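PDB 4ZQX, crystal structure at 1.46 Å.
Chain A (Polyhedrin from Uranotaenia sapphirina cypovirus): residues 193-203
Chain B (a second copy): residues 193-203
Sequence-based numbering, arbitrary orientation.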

# COMPACT_ATOMS: atom_id res chain seq x y z
N LEU A 193 6.66 -23.16 8.43
CA LEU A 193 7.34 -21.98 7.87
C LEU A 193 6.37 -20.93 7.29
O LEU A 193 6.73 -19.76 7.14
CB LEU A 193 8.34 -22.41 6.79
CG LEU A 193 9.40 -21.37 6.42
CD1 LEU A 193 10.31 -21.04 7.59
CD2 LEU A 193 10.21 -21.87 5.25
N LEU A 194 5.15 -21.34 6.95
CA LEU A 194 4.22 -20.45 6.27
C LEU A 194 4.05 -19.08 6.96
O LEU A 194 4.11 -18.05 6.31
CB LEU A 194 2.86 -21.14 6.11
CG LEU A 194 1.69 -20.29 5.59
CD1 LEU A 194 1.94 -19.82 4.16
CD2 LEU A 194 0.40 -21.09 5.68
N GLY A 195 3.83 -19.07 8.26
CA GLY A 195 3.65 -17.81 8.99
C GLY A 195 4.84 -16.88 8.83
O GLY A 195 4.70 -15.65 8.74
N ASN A 196 6.03 -17.46 8.81
CA ASN A 196 7.24 -16.65 8.66
C ASN A 196 7.34 -16.01 7.27
O ASN A 196 7.77 -14.86 7.13
CB ASN A 196 8.49 -17.48 9.01
CG ASN A 196 9.72 -16.61 9.20
OD1 ASN A 196 9.90 -15.97 10.24
ND2 ASN A 196 10.57 -16.59 8.20
N VAL A 197 6.93 -16.75 6.25
CA VAL A 197 6.84 -16.20 4.91
C VAL A 197 5.79 -15.09 4.85
O VAL A 197 6.03 -14.03 4.30
CB VAL A 197 6.52 -17.31 3.87
CG1 VAL A 197 6.26 -16.70 2.49
CG2 VAL A 197 7.64 -18.35 3.83
N ILE A 198 4.61 -15.33 5.43
CA ILE A 198 3.54 -14.34 5.36
C ILE A 198 3.98 -13.04 6.03
O ILE A 198 3.69 -11.95 5.54
CB ILE A 198 2.22 -14.88 5.96
CG1 ILE A 198 1.63 -15.94 5.02
CG2 ILE A 198 1.22 -13.75 6.18
CD1 ILE A 198 0.39 -16.63 5.56
N GLU A 199 4.71 -13.17 7.13
CA GLU A 199 5.19 -12.00 7.85
C GLU A 199 6.15 -11.16 7.01
O GLU A 199 6.28 -9.95 7.24
CB GLU A 199 5.87 -12.43 9.15
CG GLU A 199 4.87 -12.81 10.22
CD GLU A 199 5.43 -13.67 11.33
OE1 GLU A 199 6.64 -13.91 11.38
OE2 GLU A 199 4.63 -14.13 12.17
N GLY A 200 6.83 -11.79 6.06
CA GLY A 200 7.83 -11.10 5.26
C GLY A 200 7.32 -10.44 3.98
O GLY A 200 8.03 -9.64 3.37
N LEU A 201 6.10 -10.76 3.58
CA LEU A 201 5.49 -10.17 2.40
C LEU A 201 5.27 -8.68 2.59
O LEU A 201 4.81 -8.25 3.64
CB LEU A 201 4.15 -10.85 2.13
CG LEU A 201 4.18 -12.33 1.77
CD1 LEU A 201 2.78 -12.87 1.58
CD2 LEU A 201 5.01 -12.58 0.52
N ASP A 202 5.60 -7.89 1.56
CA ASP A 202 5.24 -6.47 1.53
C ASP A 202 5.86 -5.67 2.68
O ASP A 202 5.19 -4.81 3.25
CB ASP A 202 3.70 -6.32 1.59
CG ASP A 202 2.97 -7.21 0.60
OD1 ASP A 202 3.33 -7.23 -0.59
OD2 ASP A 202 2.01 -7.89 1.01
N THR A 203 7.13 -5.92 2.99
CA THR A 203 7.78 -5.26 4.13
C THR A 203 8.95 -4.35 3.74
O THR A 203 9.61 -3.80 4.62
CB THR A 203 8.27 -6.31 5.15
OG1 THR A 203 9.16 -7.22 4.51
CG2 THR A 203 7.11 -7.11 5.72
N LEU B 193 -8.59 -22.01 9.65
CA LEU B 193 -8.54 -20.61 10.07
C LEU B 193 -7.65 -19.73 9.17
O LEU B 193 -7.80 -18.50 9.13
CB LEU B 193 -8.07 -20.49 11.52
CG LEU B 193 -8.36 -19.16 12.21
CD1 LEU B 193 -9.86 -18.90 12.34
CD2 LEU B 193 -7.71 -19.14 13.57
N LEU B 194 -6.73 -20.34 8.44
CA LEU B 194 -5.75 -19.58 7.66
C LEU B 194 -6.37 -18.51 6.75
O LEU B 194 -5.94 -17.37 6.75
CB LEU B 194 -4.87 -20.54 6.84
CG LEU B 194 -3.92 -19.92 5.81
CD1 LEU B 194 -2.85 -19.07 6.50
CD2 LEU B 194 -3.30 -21.01 4.97
N GLY B 195 -7.40 -18.87 5.99
CA GLY B 195 -8.04 -17.91 5.10
C GLY B 195 -8.57 -16.70 5.84
O GLY B 195 -8.53 -15.56 5.35
N ASN B 196 -9.10 -16.93 7.04
CA ASN B 196 -9.64 -15.83 7.83
C ASN B 196 -8.54 -14.87 8.31
O ASN B 196 -8.73 -13.65 8.35
CB ASN B 196 -10.48 -16.37 8.99
CG ASN B 196 -11.34 -15.29 9.64
OD1 ASN B 196 -12.38 -14.89 9.11
ND2 ASN B 196 -10.90 -14.82 10.78
N VAL B 197 -7.39 -15.42 8.67
CA VAL B 197 -6.23 -14.61 9.01
C VAL B 197 -5.76 -13.83 7.78
O VAL B 197 -5.50 -12.63 7.87
CB VAL B 197 -5.09 -15.48 9.57
CG1 VAL B 197 -3.82 -14.65 9.76
CG2 VAL B 197 -5.51 -16.16 10.87
N ILE B 198 -5.65 -14.49 6.63
CA ILE B 198 -5.15 -13.82 5.43
C ILE B 198 -6.06 -12.65 5.06
O ILE B 198 -5.58 -11.59 4.67
CB ILE B 198 -4.97 -14.80 4.25
CG1 ILE B 198 -3.78 -15.72 4.53
CG2 ILE B 198 -4.76 -14.05 2.94
CD1 ILE B 198 -3.56 -16.81 3.50
N GLU B 199 -7.36 -12.84 5.23
CA GLU B 199 -8.33 -11.79 4.91
C GLU B 199 -8.15 -10.56 5.79
O GLU B 199 -8.51 -9.45 5.39
CB GLU B 199 -9.75 -12.34 5.05
CG GLU B 199 -10.14 -13.20 3.87
CD GLU B 199 -11.31 -14.14 4.14
OE1 GLU B 199 -11.93 -14.06 5.21
OE2 GLU B 199 -11.59 -14.97 3.26
N GLY B 200 -7.60 -10.76 6.99
CA GLY B 200 -7.47 -9.66 7.94
C GLY B 200 -6.17 -8.87 7.86
O GLY B 200 -6.06 -7.79 8.44
N LEU B 201 -5.19 -9.39 7.13
CA LEU B 201 -3.92 -8.70 6.95
C LEU B 201 -4.10 -7.41 6.17
O LEU B 201 -4.82 -7.37 5.19
CB LEU B 201 -2.96 -9.61 6.18
CG LEU B 201 -2.54 -10.91 6.87
CD1 LEU B 201 -1.63 -11.72 5.97
CD2 LEU B 201 -1.84 -10.63 8.19
N ASP B 202 -3.45 -6.34 6.64
CA ASP B 202 -3.36 -5.09 5.87
C ASP B 202 -4.73 -4.46 5.60
O ASP B 202 -4.97 -3.96 4.50
CB ASP B 202 -2.66 -5.35 4.51
CG ASP B 202 -1.37 -6.14 4.64
OD1 ASP B 202 -0.52 -5.78 5.48
OD2 ASP B 202 -1.19 -7.12 3.89
N THR B 203 -5.61 -4.45 6.60
CA THR B 203 -6.96 -3.94 6.42
C THR B 203 -7.29 -2.69 7.26
O THR B 203 -8.42 -2.21 7.23
CB THR B 203 -8.00 -5.03 6.73
OG1 THR B 203 -7.81 -5.50 8.06
CG2 THR B 203 -7.85 -6.22 5.79
O HOH W 1 0.96 -8.64 3.57

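The two copies of the stretch meet through a small apolar contact between short helices that run in nearly the same direction, their axes inclined by 13° and no closer than 12.5 Å. At that separation the backbones cannot touch, and the gap is bridged by long aliphatic side chains. Together the stretches bury 206 Å², and no direct hydrogen bond crosses between them.

Ile A198 covers the most surface, 64 Å². Its CA-to-CB bond points toward chain B, and the m, t rotamer sends its two branches to different neighbours. CG2 of Ile A198 lies 3.5 Å from CD1 of Leu B201, the closest approach in the contact, while CD1 of Ile A198 reaches the other way along the helix, to 4.2 Å from CD1 of Leu B194 and a looser 4.4 Å from CG1 of Ile B198. A beta-branched residue suits this position because its methyl and ethyl arms leave CB separately and can fill two spaces at once.

Leu B194 (39 Å²) and Leu A194 (30 Å²) close the contact one helical turn earlier. Both point toward the opposing stretch and share the t, p rotamer, and CD2 of Leu A194 meets CD2 of Leu B194 at 3.8 Å. Both methyls of Leu B194 pack on Leu A194 CD2, and CD1 of Leu B194 also touches Ile A198. Since Leu A194 and Ile A198 are four residues apart, they lie on the same side of the helix.

The pairing is not symmetric. Although the two copies have the same rotamers, Ile B198 is directed sideways and loses only 12 Å², its end coming nearer than its base, whereas Leu B201 contributes 28 Å² and Leu A201, whose CD1 comes no nearer to the stretch than 6.3 Å from CD1 of Leu B201, contributes none. All these aliphatic residues are buried in the assembly, as befits side chains with no polar group to satisfy.

Each chain then makes a type II turn, from Gly A200 to Thr A203 and from Gly B200 to Thr B203, with Thr A203 OG1 donating to Gly A200 O at 2.9 Å and the same bond in chain B. The turns carry Asp A202 and Asp B202 toward each other at a partly exposed edge. Asp A202 OD2 and Asp B202 OD2 are 4.4 Å apart, an unfavourable approach of like charges, but the oxygen of a water between them donates to both, 2.9 Å to Asp A202 OD2 and 2.7 Å to Asp B202 OD2, so that the carboxylates are joined through a shared donor.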